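Local coordinates for peptide chain release factor subunit 1 (Aeropyrum pernix, PDB 3AGK), which probably directs the termination of translation at all three stop codons, as an archaeal member of the eukaryotic release factor 1 family, at residues L93-C97 against F128-L133; N140-I146 against G217-I223; T154-L158 against E205-L210; F199-E204 against E233-Y239. All coordinates share one frame; numbering follows the deposited sequence.

Overall arrangement
Following the chain from the N terminus, contact 1 comes first: it closes a loop of 30 residues that holds strand but no helix, within the first domain, before the others begin. Contact 2 closes a loop of 70 residues in the second domain by pairing strands 142-149 and 219-226. Contact 3 is nested within that loop and sets helix 188-215 on strand 152-159, the other neighbour of strand 142-149. Contact 4 uses the same helix further toward its N-terminal end and crosses both contact 2 and contact 3, bringing helix 230-236 and the turn after it against helix 188-215. Contacts 2 to 4 touch one another; the centre of contact 1 lies about 25 Å from that of contact 2.

Contact 1 of 4, residues L93-C97 against F128-L133; sequences LVLFC and FITDFL
Phe96 and Phe128 carry most of this contact, which shows how an aromatic pair can join a strand to a loop without a single hydrogen bond between them. The aromatic part is a CH-pi interaction: Phe96 CB sits over the centre of the Phe128 ring, 3.3 Å from the centroid and 12° off its normal. The rings are inclined obliquely, planes at 55°, centroids 4.9 Å apart. In Phe96, CG lies anti to the carbonyl carbon (chi1 -57°), which lays the CD2 edge of the ring by Phe128 CB and points its far end at Ile129 O and Leu133 CD1.

That outer edge has one polar and one apolar neighbour, both near the ring plane. Phe96 CE2 is 3.2 Å from Ile129 O, and Phe96 CZ is 3.7 Å from Leu133 CD1. Leu133 comes from the opposite direction to Phe96 and also reaches Val94 CG2 more loosely through CD1.

Ile129 O accepts a hydrogen bond from Tyr38 OH on strand 34-39. That strand and strand 107-111 flank strand 93-98 in the antiparallel sheet of the first eRF1 domain. The disulfide Cys97-Cys108 ties strand 93-98 to strand 107-111, while helix 65-82 packs against Leu93, Leu95 and Cys97.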
loop_
_atom_site.group_PDB
_atom_site.type_symbol
_atom_site.label_atom_id
_atom_site.label_comp_id
_atom_site.label_asym_id
_atom_site.label_seq_id
_atom_site.Cartn_x
_atom_site.Cartn_y
_atom_site.Cartn_z
ATOM N N LEU A 93 -9.022 -10.720 -19.465
ATOM C CA LEU A 93 -10.100 -10.998 -18.520
ATOM C C LEU A 93 -9.521 -11.354 -17.166
ATOM O O LEU A 93 -8.430 -11.920 -17.090
ATOM C CB LEU A 93 -10.891 -12.211 -18.988
ATOM C CG LEU A 93 -12.088 -12.126 -19.909
ATOM C CD1 LEU A 93 -12.556 -13.543 -20.169
ATOM C CD2 LEU A 93 -13.184 -11.308 -19.249
ATOM N N VAL A 94 -10.249 -11.054 -16.095
ATOM C CA VAL A 94 -9.937 -11.659 -14.802
ATOM C C VAL A 94 -11.214 -12.142 -14.104
ATOM O O VAL A 94 -12.251 -11.466 -14.130
ATOM C CB VAL A 94 -9.096 -10.742 -13.869
ATOM C CG1 VAL A 94 -8.341 -9.676 -14.657
ATOM C CG2 VAL A 94 -9.961 -10.115 -12.817
ATOM N N LEU A 95 -11.135 -13.326 -13.504
ATOM C CA LEU A 95 -12.255 -13.908 -12.772
ATOM C C LEU A 95 -11.882 -14.258 -11.341
ATOM O O LEU A 95 -10.812 -14.798 -11.103
ATOM C CB LEU A 95 -12.758 -15.181 -13.465
ATOM C CG LEU A 95 -13.623 -15.019 -14.721
ATOM C CD1 LEU A 95 -12.743 -14.780 -15.946
ATOM C CD2 LEU A 95 -14.535 -16.221 -14.938
ATOM N N PHE A 96 -12.771 -13.959 -10.396
ATOM C CA PHE A 96 -12.672 -14.500 -9.037
ATOM C C PHE A 96 -14.005 -15.180 -8.686
ATOM O O PHE A 96 -15.065 -14.592 -8.869
ATOM C CB PHE A 96 -12.363 -13.391 -8.034
ATOM C CG PHE A 96 -11.104 -12.611 -8.344
ATOM C CD1 PHE A 96 -11.164 -11.404 -9.025
ATOM C CD2 PHE A 96 -9.861 -13.079 -7.937
ATOM C CE1 PHE A 96 -10.003 -10.684 -9.304
ATOM C CE2 PHE A 96 -8.703 -12.363 -8.208
ATOM C CZ PHE A 96 -8.780 -11.162 -8.896
ATOM N N CYS A 97 -13.963 -16.425 -8.222
ATOM C CA CYS A 97 -15.193 -17.143 -7.886
ATOM C C CYS A 97 -15.007 -17.946 -6.609
ATOM O O CYS A 97 -13.905 -18.400 -6.312
ATOM C CB CYS A 97 -15.640 -18.092 -9.024
ATOM S SG CYS A 97 -15.776 -17.347 -10.669
ATOM N N PHE A 128 -8.568 -14.417 -2.651
ATOM C CA PHE A 128 -8.328 -14.039 -4.041
ATOM C C PHE A 128 -6.906 -13.454 -4.210
ATOM O O PHE A 128 -6.393 -12.747 -3.334
ATOM C CB PHE A 128 -9.385 -13.029 -4.538
ATOM C CG PHE A 128 -10.797 -13.596 -4.658
ATOM C CD1 PHE A 128 -11.027 -14.845 -5.232
ATOM C CD2 PHE A 128 -11.899 -12.848 -4.238
ATOM C CE1 PHE A 128 -12.323 -15.353 -5.354
ATOM C CE2 PHE A 128 -13.193 -13.344 -4.356
ATOM C CZ PHE A 128 -13.405 -14.598 -4.919
ATOM N N ILE A 129 -6.267 -13.761 -5.333
ATOM C CA ILE A 129 -4.967 -13.182 -5.637
ATOM C C ILE A 129 -5.168 -11.905 -6.449
ATOM O O ILE A 129 -5.582 -11.949 -7.607
ATOM C CB ILE A 129 -4.090 -14.151 -6.439
ATOM C CG1 ILE A 129 -4.144 -15.552 -5.821
ATOM C CG2 ILE A 129 -2.659 -13.607 -6.547
ATOM C CD1 ILE A 129 -3.703 -15.606 -4.380
ATOM N N THR A 130 -4.879 -10.770 -5.835
ATOM C CA THR A 130 -5.204 -9.488 -6.443
ATOM C C THR A 130 -3.931 -8.820 -6.929
ATOM O O THR A 130 -3.971 -7.769 -7.582
ATOM C CB THR A 130 -5.874 -8.581 -5.426
ATOM O OG1 THR A 130 -4.886 -7.746 -4.816
ATOM C CG2 THR A 130 -6.552 -9.409 -4.350
ATOM N N ASP A 131 -2.809 -9.448 -6.585
ATOM C CA ASP A 131 -1.477 -8.988 -6.937
ATOM C C ASP A 131 -1.428 -7.987 -8.070
ATOM O O ASP A 131 -1.209 -6.804 -7.854
ATOM C CB ASP A 131 -0.596 -10.186 -7.319
ATOM C CG ASP A 131 -0.122 -10.972 -6.118
ATOM O OD1 ASP A 131 -0.694 -10.776 -5.028
ATOM O OD2 ASP A 131 0.817 -11.788 -6.269
ATOM N N PHE A 132 -1.610 -8.493 -9.285
ATOM C CA PHE A 132 -1.362 -7.732 -10.499
ATOM C C PHE A 132 -2.227 -6.481 -10.552
ATOM O O PHE A 132 -1.815 -5.456 -11.096
ATOM C CB PHE A 132 -1.628 -8.596 -11.736
ATOM C CG PHE A 132 -1.157 -10.039 -11.609
ATOM C CD1 PHE A 132 -1.765 -10.915 -10.718
ATOM C CD2 PHE A 132 -0.135 -10.523 -12.410
ATOM C CE1 PHE A 132 -1.359 -12.219 -10.622
ATOM C CE2 PHE A 132 0.280 -11.835 -12.310
ATOM C CZ PHE A 132 -0.334 -12.682 -11.417
ATOM N N LEU A 133 -3.418 -6.565 -9.967
ATOM C CA LEU A 133 -4.414 -5.494 -10.067
ATOM C C LEU A 133 -4.070 -4.310 -9.179
ATOM O O LEU A 133 -4.277 -3.150 -9.556
ATOM C CB LEU A 133 -5.792 -6.029 -9.693
ATOM C CG LEU A 133 -6.297 -7.167 -10.579
ATOM C CD1 LEU A 133 -7.549 -7.825 -9.991
ATOM C CD2 LEU A 133 -6.558 -6.651 -11.990
#

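Contact 2 of 4, residues N140-I146 against G217-I223; sequences NNAIGII and GVLKGVI
Ile223, Asn140 and Ala142 bury the most surface where two parallel strands run side by side. Ile223 is held through its backbone at both ends: its N donates to Gly144 O at 2.7 Å, and its O accepts from Ile146 N at 2.8 Å, the latter nearly straight at 169°. Its side chain, with CG1 set beside the backbone N (chi1 -67°), sends CD1 obliquely across to Ile143 CG2 at 3.8 Å, on the sheet face they share with Ile145.

Ala142 marks an irregularity. Its N bonds to Val218 O and its O receives Lys220 N at 2.8 Å, but the pairing then slips by one residue, from Ala142 with Leu219 to Ile143 with Gly221, a beta bulge. Ala142 CB packs against Val218 CG1 at 3.6 Å. Leu219 CD1 lies over the backbone here, near Ala142 O and Gly144 N.

Asn140 stands just before the strand, at an exposed edge of the contact. Its CB and CG lie against Gly217 O, CB at 3.5 Å; its ND2 is 3.6 Å from Val218 CG2, and its backbone O meets Lys220 CG. Gly217, next to Val218, has positive phi and closes helix 188-215 with a Schellman motif. That turn leads into strand 219-226, which forms with strand 142-149 a parallel pair within the mixed five-stranded sheet of the second eRF1 domain.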
loop_
_atom_site.group_PDB
_atom_site.type_symbol
_atom_site.label_atom_id
_atom_site.label_comp_id
_atom_site.label_asym_id
_atom_site.label_seq_id
_atom_site.Cartn_x
_atom_site.Cartn_y
_atom_site.Cartn_z
ATOM N N ASN A 140 2.203 5.399 -8.642
ATOM C CA ASN A 140 3.635 5.204 -8.672
ATOM C C ASN A 140 4.301 6.325 -7.892
ATOM O O ASN A 140 4.975 7.173 -8.470
ATOM C CB ASN A 140 4.142 5.186 -10.113
ATOM C CG ASN A 140 3.704 3.943 -10.872
ATOM O OD1 ASN A 140 3.807 3.883 -12.100
ATOM N ND2 ASN A 140 3.218 2.940 -10.141
ATOM N N ASN A 141 4.094 6.344 -6.579
ATOM C CA ASN A 141 4.675 7.390 -5.746
ATOM C C ASN A 141 5.370 6.881 -4.481
ATOM O O ASN A 141 5.452 7.588 -3.481
ATOM C CB ASN A 141 3.614 8.432 -5.377
ATOM C CG ASN A 141 2.528 7.874 -4.484
ATOM O OD1 ASN A 141 1.608 8.594 -4.104
ATOM N ND2 ASN A 141 2.630 6.593 -4.135
ATOM N N ALA A 142 5.870 5.655 -4.525
ATOM C CA ALA A 142 6.483 5.060 -3.342
ATOM C C ALA A 142 7.920 5.550 -3.111
ATOM O O ALA A 142 8.712 5.707 -4.052
ATOM C CB ALA A 142 6.445 3.542 -3.437
ATOM N N ILE A 143 8.226 5.793 -1.844
ATOM C CA ILE A 143 9.576 6.109 -1.396
ATOM C C ILE A 143 10.091 5.035 -0.428
ATOM O O ILE A 143 9.419 4.697 0.557
ATOM C CB ILE A 143 9.596 7.467 -0.674
ATOM C CG1 ILE A 143 9.058 8.560 -1.607
ATOM C CG2 ILE A 143 10.999 7.777 -0.128
ATOM C CD1 ILE A 143 9.896 8.750 -2.857
ATOM N N GLY A 144 11.269 4.489 -0.728
ATOM C CA GLY A 144 11.947 3.563 0.165
ATOM C C GLY A 144 12.802 4.366 1.130
ATOM O O GLY A 144 13.295 5.434 0.799
ATOM N N ILE A 145 12.944 3.877 2.349
ATOM C CA ILE A 145 13.778 4.542 3.344
ATOM C C ILE A 145 14.681 3.503 4.013
ATOM O O ILE A 145 14.207 2.436 4.438
ATOM C CB ILE A 145 12.931 5.241 4.413
ATOM C CG1 ILE A 145 11.850 6.092 3.745
ATOM C CG2 ILE A 145 13.822 6.087 5.368
ATOM C CD1 ILE A 145 10.572 6.108 4.515
ATOM N N ILE A 146 15.974 3.815 4.067
ATOM C CA ILE A 146 16.959 3.001 4.778
ATOM C C ILE A 146 17.608 3.876 5.853
ATOM O O ILE A 146 18.238 4.881 5.541
ATOM C CB ILE A 146 18.042 2.426 3.827
ATOM C CG1 ILE A 146 17.391 1.637 2.690
ATOM C CG2 ILE A 146 19.008 1.521 4.587
ATOM C CD1 ILE A 146 18.262 1.476 1.444
ATOM N N GLY A 217 8.189 0.099 -11.372
ATOM C CA GLY A 217 7.985 1.529 -11.581
ATOM C C GLY A 217 7.287 2.263 -10.443
ATOM O O GLY A 217 7.145 3.483 -10.461
ATOM N N VAL A 218 6.845 1.496 -9.456
ATOM C CA VAL A 218 6.198 2.010 -8.264
ATOM C C VAL A 218 7.135 2.833 -7.369
ATOM O O VAL A 218 6.722 3.835 -6.775
ATOM C CB VAL A 218 5.655 0.842 -7.436
ATOM C CG1 VAL A 218 5.249 1.316 -6.066
ATOM C CG2 VAL A 218 4.496 0.182 -8.161
ATOM N N LEU A 219 8.386 2.396 -7.246
ATOM C CA LEU A 219 9.343 3.102 -6.400
ATOM C C LEU A 219 9.941 4.269 -7.160
ATOM O O LEU A 219 10.548 4.078 -8.208
ATOM C CB LEU A 219 10.471 2.172 -5.931
ATOM C CG LEU A 219 11.215 2.573 -4.652
ATOM C CD1 LEU A 219 10.249 2.573 -3.464
ATOM C CD2 LEU A 219 12.410 1.622 -4.365
ATOM N N LYS A 220 9.792 5.471 -6.612
ATOM C CA LYS A 220 10.330 6.668 -7.249
ATOM C C LYS A 220 11.624 7.179 -6.611
ATOM O O LYS A 220 12.365 7.947 -7.222
ATOM C CB LYS A 220 9.273 7.779 -7.277
ATOM C CG LYS A 220 8.090 7.464 -8.191
ATOM C CD LYS A 220 8.431 7.663 -9.666
ATOM C CE LYS A 220 7.773 8.940 -10.213
ATOM N NZ LYS A 220 8.055 9.191 -11.660
ATOM N N GLY A 221 11.901 6.759 -5.385
ATOM C CA GLY A 221 13.088 7.242 -4.708
ATOM C C GLY A 221 13.437 6.469 -3.463
ATOM O O GLY A 221 12.633 5.670 -2.978
ATOM N N VAL A 222 14.635 6.724 -2.939
ATOM C CA VAL A 222 15.075 6.103 -1.691
ATOM C C VAL A 222 15.738 7.149 -0.834
ATOM O O VAL A 222 16.602 7.892 -1.297
ATOM C CB VAL A 222 16.068 4.947 -1.939
ATOM C CG1 VAL A 222 16.564 4.341 -0.598
ATOM C CG2 VAL A 222 15.415 3.882 -2.829
ATOM N N ILE A 223 15.305 7.242 0.410
ATOM C CA ILE A 223 15.964 8.123 1.353
ATOM C C ILE A 223 16.908 7.273 2.184
ATOM O O ILE A 223 16.512 6.223 2.725
ATOM C CB ILE A 223 14.947 8.797 2.285
ATOM C CG1 ILE A 223 14.050 9.758 1.493
ATOM C CG2 ILE A 223 15.666 9.544 3.408
ATOM C CD1 ILE A 223 12.805 10.192 2.259
#

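Contact 3 of 4, residues T154-L158 against E205-L210; sequences TIGLL and EASNLL
Ile155 meets the helix with both branches of its side chain, a compact example of how one beta-branched residue can serve several helix positions. A chi1 of -55°, followed by an extended chain, carries CD1 toward the start of segment 205-210, whereas CG2 faces its end.

The CD1 methyl of Ile155 rests on the helix backbone itself, 3.4 Å from Ala206 N. It is flanked there by Ala206 CB at 3.9 Å and by Glu205 CG at 3.7 Å. The glutamate thus contributes its aliphatic part; beyond CG the chain bends (chi2 60°) and carries the carboxylate away from Ile155.

The other branch touches two leucines. Ile155 CG2 is 4.1 Å from Leu209 CD1 and equally far from Leu210 CD2, and both leucines lie obliquely across the isoleucine. Leu210 also approaches Leu157, CD1 to CD1, at 4.4 Å, a looser contact further along the strand. The contact is made chiefly by apolar groups and is largely buried, with Glu205 and Leu209 partly exposed.

The axes of segments 154-158 and 205-210 run only 18° from parallel, 9.5 Å apart at their closest. Strand 152-159 lies between strands 142-149 and 162-170, and helix 188-215 covers this face of the sheet: Ala206 also touches Ile146, Leu210 reaches Leu219, and Glu205 touches Lys167 on strand 162-170.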
loop_
_atom_site.group_PDB
_atom_site.type_symbol
_atom_site.label_atom_id
_atom_site.label_comp_id
_atom_site.label_asym_id
_atom_site.label_seq_id
_atom_site.Cartn_x
_atom_site.Cartn_y
_atom_site.Cartn_z
ATOM N N THR A 154 17.062 0.072 9.749
ATOM C CA THR A 154 15.627 -0.044 9.516
ATOM C C THR A 154 15.345 0.173 8.030
ATOM O O THR A 154 15.844 1.131 7.425
ATOM C CB THR A 154 14.829 1.012 10.337
ATOM O OG1 THR A 154 15.085 0.831 11.735
ATOM C CG2 THR A 154 13.303 0.916 10.068
ATOM N N ILE A 155 14.556 -0.713 7.436
ATOM C CA ILE A 155 14.089 -0.512 6.073
ATOM C C ILE A 155 12.573 -0.230 6.099
ATOM O O ILE A 155 11.803 -0.976 6.708
ATOM C CB ILE A 155 14.459 -1.704 5.174
ATOM C CG1 ILE A 155 15.967 -1.936 5.265
ATOM C CG2 ILE A 155 14.032 -1.455 3.708
ATOM C CD1 ILE A 155 16.421 -3.240 4.697
ATOM N N GLY A 156 12.159 0.880 5.481
ATOM C CA GLY A 156 10.764 1.282 5.514
ATOM C C GLY A 156 10.225 1.626 4.140
ATOM O O GLY A 156 10.969 1.671 3.158
ATOM N N LEU A 157 8.926 1.886 4.076
ATOM C CA LEU A 157 8.273 2.178 2.819
ATOM C C LEU A 157 7.189 3.233 3.013
ATOM O O LEU A 157 6.341 3.103 3.898
ATOM C CB LEU A 157 7.661 0.901 2.249
ATOM C CG LEU A 157 7.072 1.081 0.849
ATOM C CD1 LEU A 157 8.153 1.472 -0.152
ATOM C CD2 LEU A 157 6.365 -0.187 0.422
ATOM N N LEU A 158 7.232 4.285 2.198
ATOM C CA LEU A 158 6.197 5.322 2.232
ATOM C C LEU A 158 5.397 5.348 0.940
ATOM O O LEU A 158 5.979 5.413 -0.150
ATOM C CB LEU A 158 6.817 6.698 2.452
ATOM C CG LEU A 158 5.833 7.875 2.463
ATOM C CD1 LEU A 158 5.031 7.855 3.769
ATOM C CD2 LEU A 158 6.569 9.209 2.265
ATOM N N GLU A 205 19.313 -6.986 2.070
ATOM C CA GLU A 205 17.964 -6.899 2.582
ATOM C C GLU A 205 17.183 -5.768 1.872
ATOM O O GLU A 205 16.096 -5.994 1.348
ATOM C CB GLU A 205 18.004 -6.658 4.084
ATOM C CG GLU A 205 16.698 -6.922 4.749
ATOM C CD GLU A 205 16.248 -8.354 4.547
ATOM O OE1 GLU A 205 15.399 -8.590 3.656
ATOM O OE2 GLU A 205 16.761 -9.240 5.274
ATOM N N ALA A 206 17.759 -4.567 1.840
ATOM C CA ALA A 206 17.121 -3.425 1.183
ATOM C C ALA A 206 16.813 -3.740 -0.276
ATOM O O ALA A 206 15.691 -3.544 -0.743
ATOM C CB ALA A 206 18.007 -2.189 1.284
ATOM N N SER A 207 17.817 -4.240 -0.989
ATOM C CA SER A 207 17.656 -4.594 -2.397
ATOM C C SER A 207 16.560 -5.641 -2.660
ATOM O O SER A 207 15.776 -5.507 -3.615
ATOM C CB SER A 207 18.996 -5.037 -2.997
ATOM O OG SER A 207 19.949 -3.975 -2.971
ATOM N N ASN A 208 16.499 -6.681 -1.830
ATOM C CA ASN A 208 15.442 -7.677 -1.984
ATOM C C ASN A 208 14.051 -7.068 -1.805
ATOM O O ASN A 208 13.093 -7.466 -2.475
ATOM C CB ASN A 208 15.627 -8.824 -0.999
ATOM C CG ASN A 208 16.795 -9.722 -1.365
ATOM O OD1 ASN A 208 17.268 -10.486 -0.532
ATOM N ND2 ASN A 208 17.270 -9.630 -2.614
ATOM N N LEU A 209 13.947 -6.107 -0.895
ATOM C CA LEU A 209 12.663 -5.469 -0.609
ATOM C C LEU A 209 12.281 -4.374 -1.605
ATOM O O LEU A 209 11.115 -4.232 -1.951
ATOM C CB LEU A 209 12.659 -4.909 0.810
ATOM C CG LEU A 209 12.691 -5.992 1.893
ATOM C CD1 LEU A 209 13.099 -5.394 3.215
ATOM C CD2 LEU A 209 11.328 -6.695 1.995
ATOM N N LEU A 210 13.261 -3.607 -2.073
ATOM C CA LEU A 210 12.961 -2.366 -2.791
ATOM C C LEU A 210 13.113 -2.464 -4.313
ATOM O O LEU A 210 12.357 -1.835 -5.062
ATOM C CB LEU A 210 13.810 -1.207 -2.238
ATOM C CG LEU A 210 13.293 -0.267 -1.130
ATOM C CD1 LEU A 210 11.968 -0.695 -0.488
ATOM C CD2 LEU A 210 14.362 0.046 -0.067
#

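Contact 4 of 4, residues F199-E204 against E233-Y239; sequences FKKVGE and EFVEGNY
An aromatic cluster of Phe199, Phe234 and Tyr239 joins helix 188-215 to the end of helix 230-236 and the turn that follows, in the second eRF1 domain. It illustrates how three rings can link a long helix to a short one at a partly buried margin of the fold. Phe199 is the middle member and takes part in two edge-to-face pairs. The edge of Phe234 is turned to the Phe199 face, with planes at 81° and centroids 5.7 Å apart; the edge of Phe199 is in turn directed at the face of Tyr239, with centroids 5.4 Å apart.

The second pair is reinforced by a CH-pi interaction, since Phe199 CB lies 3.4 Å from the centroid of the Tyr239 ring, only 5° off the normal. Lys200 CG comes to the edge of the same ring at CD2. Both polar ends turn to one residue of the long helix: Asp196 forms a salt bridge with Lys200 NZ and a hydrogen bond with Tyr239 OH.

Phe234 reaches deeper, its CE1 lying 3.8 Å from Val202 CG1, and both of these side chains lean on strand 142-149, at Val148 and Ile146 respectively. The backbones come closest at Gly203, where the absence of a side chain lets Tyr239 O approach Gly203 CA to 3.2 Å. Beside it, a single water donates to Lys200 O at 2.8 Å and to Tyr239 O at 3.1 Å.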
loop_
_atom_site.group_PDB
_atom_site.type_symbol
_atom_site.label_atom_id
_atom_site.label_comp_id
_atom_site.label_asym_id
_atom_site.label_seq_id
_atom_site.Cartn_x
_atom_site.Cartn_y
_atom_site.Cartn_z
ATOM N N PHE A 199 26.827 -4.061 6.602
ATOM C CA PHE A 199 26.368 -3.201 5.507
ATOM C C PHE A 199 25.957 -4.002 4.292
ATOM O O PHE A 199 25.061 -3.590 3.558
ATOM C CB PHE A 199 27.430 -2.172 5.117
ATOM C CG PHE A 199 27.532 -1.023 6.073
ATOM C CD1 PHE A 199 26.598 -0.876 7.110
ATOM C CD2 PHE A 199 28.550 -0.091 5.949
ATOM C CE1 PHE A 199 26.689 0.181 8.005
ATOM C CE2 PHE A 199 28.650 0.976 6.844
ATOM C CZ PHE A 199 27.705 1.115 7.875
ATOM N N LYS A 200 26.612 -5.142 4.074
ATOM C CA LYS A 200 26.233 -6.029 2.981
ATOM C C LYS A 200 24.894 -6.693 3.256
ATOM O O LYS A 200 24.082 -6.837 2.352
ATOM C CB LYS A 200 27.309 -7.098 2.714
ATOM C CG LYS A 200 28.478 -6.594 1.862
ATOM C CD LYS A 200 29.724 -7.502 1.972
ATOM C CE LYS A 200 30.911 -6.858 1.255
ATOM N NZ LYS A 200 32.169 -7.654 1.331
ATOM N N LYS A 201 24.686 -7.123 4.497
ATOM C CA LYS A 201 23.390 -7.645 4.915
ATOM C C LYS A 201 22.281 -6.582 4.700
ATOM O O LYS A 201 21.255 -6.865 4.097
ATOM C CB LYS A 201 23.450 -8.077 6.381
ATOM C CG LYS A 201 22.287 -8.947 6.850
ATOM C CD LYS A 201 22.340 -9.179 8.369
ATOM C CE LYS A 201 23.785 -9.280 8.876
ATOM N NZ LYS A 201 23.910 -9.181 10.376
ATOM N N VAL A 202 22.501 -5.364 5.190
ATOM C CA VAL A 202 21.545 -4.273 5.004
ATOM C C VAL A 202 21.310 -4.019 3.521
ATOM O O VAL A 202 20.163 -3.922 3.070
ATOM C CB VAL A 202 22.033 -2.984 5.689
ATOM C CG1 VAL A 202 21.011 -1.805 5.504
ATOM C CG2 VAL A 202 22.289 -3.263 7.166
ATOM N N GLY A 203 22.400 -3.931 2.763
ATOM C CA GLY A 203 22.324 -3.739 1.323
ATOM C C GLY A 203 21.501 -4.795 0.617
ATOM O O GLY A 203 20.617 -4.475 -0.186
ATOM N N GLU A 204 21.794 -6.063 0.911
ATOM C CA GLU A 204 21.024 -7.179 0.363
ATOM C C GLU A 204 19.552 -7.177 0.780
ATOM O O GLU A 204 18.658 -7.368 -0.045
ATOM C CB GLU A 204 21.658 -8.505 0.774
ATOM C CG GLU A 204 22.855 -8.884 -0.066
ATOM C CD GLU A 204 23.584 -10.097 0.498
ATOM O OE1 GLU A 204 22.987 -10.780 1.361
ATOM O OE2 GLU A 204 24.746 -10.338 0.091
ATOM N N GLU A 233 29.096 6.203 4.542
ATOM C CA GLU A 233 29.872 5.008 4.229
ATOM C C GLU A 233 28.997 4.012 3.472
ATOM O O GLU A 233 29.402 3.461 2.447
ATOM C CB GLU A 233 30.463 4.390 5.512
ATOM C CG GLU A 233 31.444 5.339 6.240
ATOM C CD GLU A 233 32.024 4.788 7.561
ATOM O OE1 GLU A 233 31.429 3.882 8.187
ATOM O OE2 GLU A 233 33.086 5.296 7.980
ATOM N N PHE A 234 27.780 3.813 3.954
ATOM C CA PHE A 234 26.871 2.844 3.343
ATOM C C PHE A 234 26.597 3.182 1.883
ATOM O O PHE A 234 26.561 2.300 1.021
ATOM C CB PHE A 234 25.546 2.815 4.109
ATOM C CG PHE A 234 24.540 1.871 3.531
ATOM C CD1 PHE A 234 24.668 0.492 3.723
ATOM C CD2 PHE A 234 23.460 2.356 2.804
ATOM C CE1 PHE A 234 23.738 -0.397 3.194
ATOM C CE2 PHE A 234 22.526 1.487 2.276
ATOM C CZ PHE A 234 22.664 0.100 2.471
ATOM N N VAL A 235 26.391 4.468 1.612
ATOM C CA VAL A 235 26.063 4.904 0.268
ATOM C C VAL A 235 27.268 4.875 -0.670
ATOM O O VAL A 235 27.156 4.540 -1.846
ATOM C CB VAL A 235 25.396 6.305 0.275
ATOM C CG1 VAL A 235 25.523 6.949 -1.057
ATOM C CG2 VAL A 235 23.930 6.159 0.640
ATOM N N GLU A 236 28.437 5.191 -0.150
ATOM C CA GLU A 236 29.624 5.196 -0.999
ATOM C C GLU A 236 30.124 3.797 -1.394
ATOM O O GLU A 236 30.795 3.645 -2.410
ATOM C CB GLU A 236 30.737 5.989 -0.328
ATOM C CG GLU A 236 30.397 7.455 -0.153
ATOM C CD GLU A 236 31.497 8.215 0.564
ATOM O OE1 GLU A 236 32.300 7.568 1.279
ATOM O OE2 GLU A 236 31.555 9.454 0.410
ATOM N N GLY A 237 29.802 2.787 -0.590
ATOM C CA GLY A 237 30.209 1.422 -0.872
ATOM C C GLY A 237 29.294 0.747 -1.883
ATOM O O GLY A 237 28.456 1.406 -2.496
ATOM N N ASN A 238 29.456 -0.568 -2.046
ATOM C CA ASN A 238 28.720 -1.338 -3.049
ATOM C C ASN A 238 27.448 -1.973 -2.516
ATOM O O ASN A 238 26.772 -2.735 -3.219
ATOM C CB ASN A 238 29.622 -2.436 -3.629
ATOM C CG ASN A 238 30.465 -1.934 -4.765
ATOM O OD1 ASN A 238 30.262 -0.810 -5.242
ATOM N ND2 ASN A 238 31.425 -2.755 -5.215
ATOM N N TYR A 239 27.128 -1.660 -1.269
ATOM C CA TYR A 239 26.053 -2.352 -0.563
ATOM C C TYR A 239 24.708 -2.284 -1.263
ATOM O O TYR A 239 24.005 -3.297 -1.392
ATOM C CB TYR A 239 25.974 -1.826 0.869
ATOM C CG TYR A 239 27.363 -1.807 1.485
ATOM C CD1 TYR A 239 28.010 -0.613 1.767
ATOM C CD2 TYR A 239 28.051 -3.003 1.725
ATOM C CE1 TYR A 239 29.304 -0.606 2.303
ATOM C CE2 TYR A 239 29.332 -3.006 2.274
ATOM C CZ TYR A 239 29.953 -1.808 2.552
ATOM O OH TYR A 239 31.211 -1.797 3.085
HETATM O O HOH W 1 25.259 -5.698 0.067
#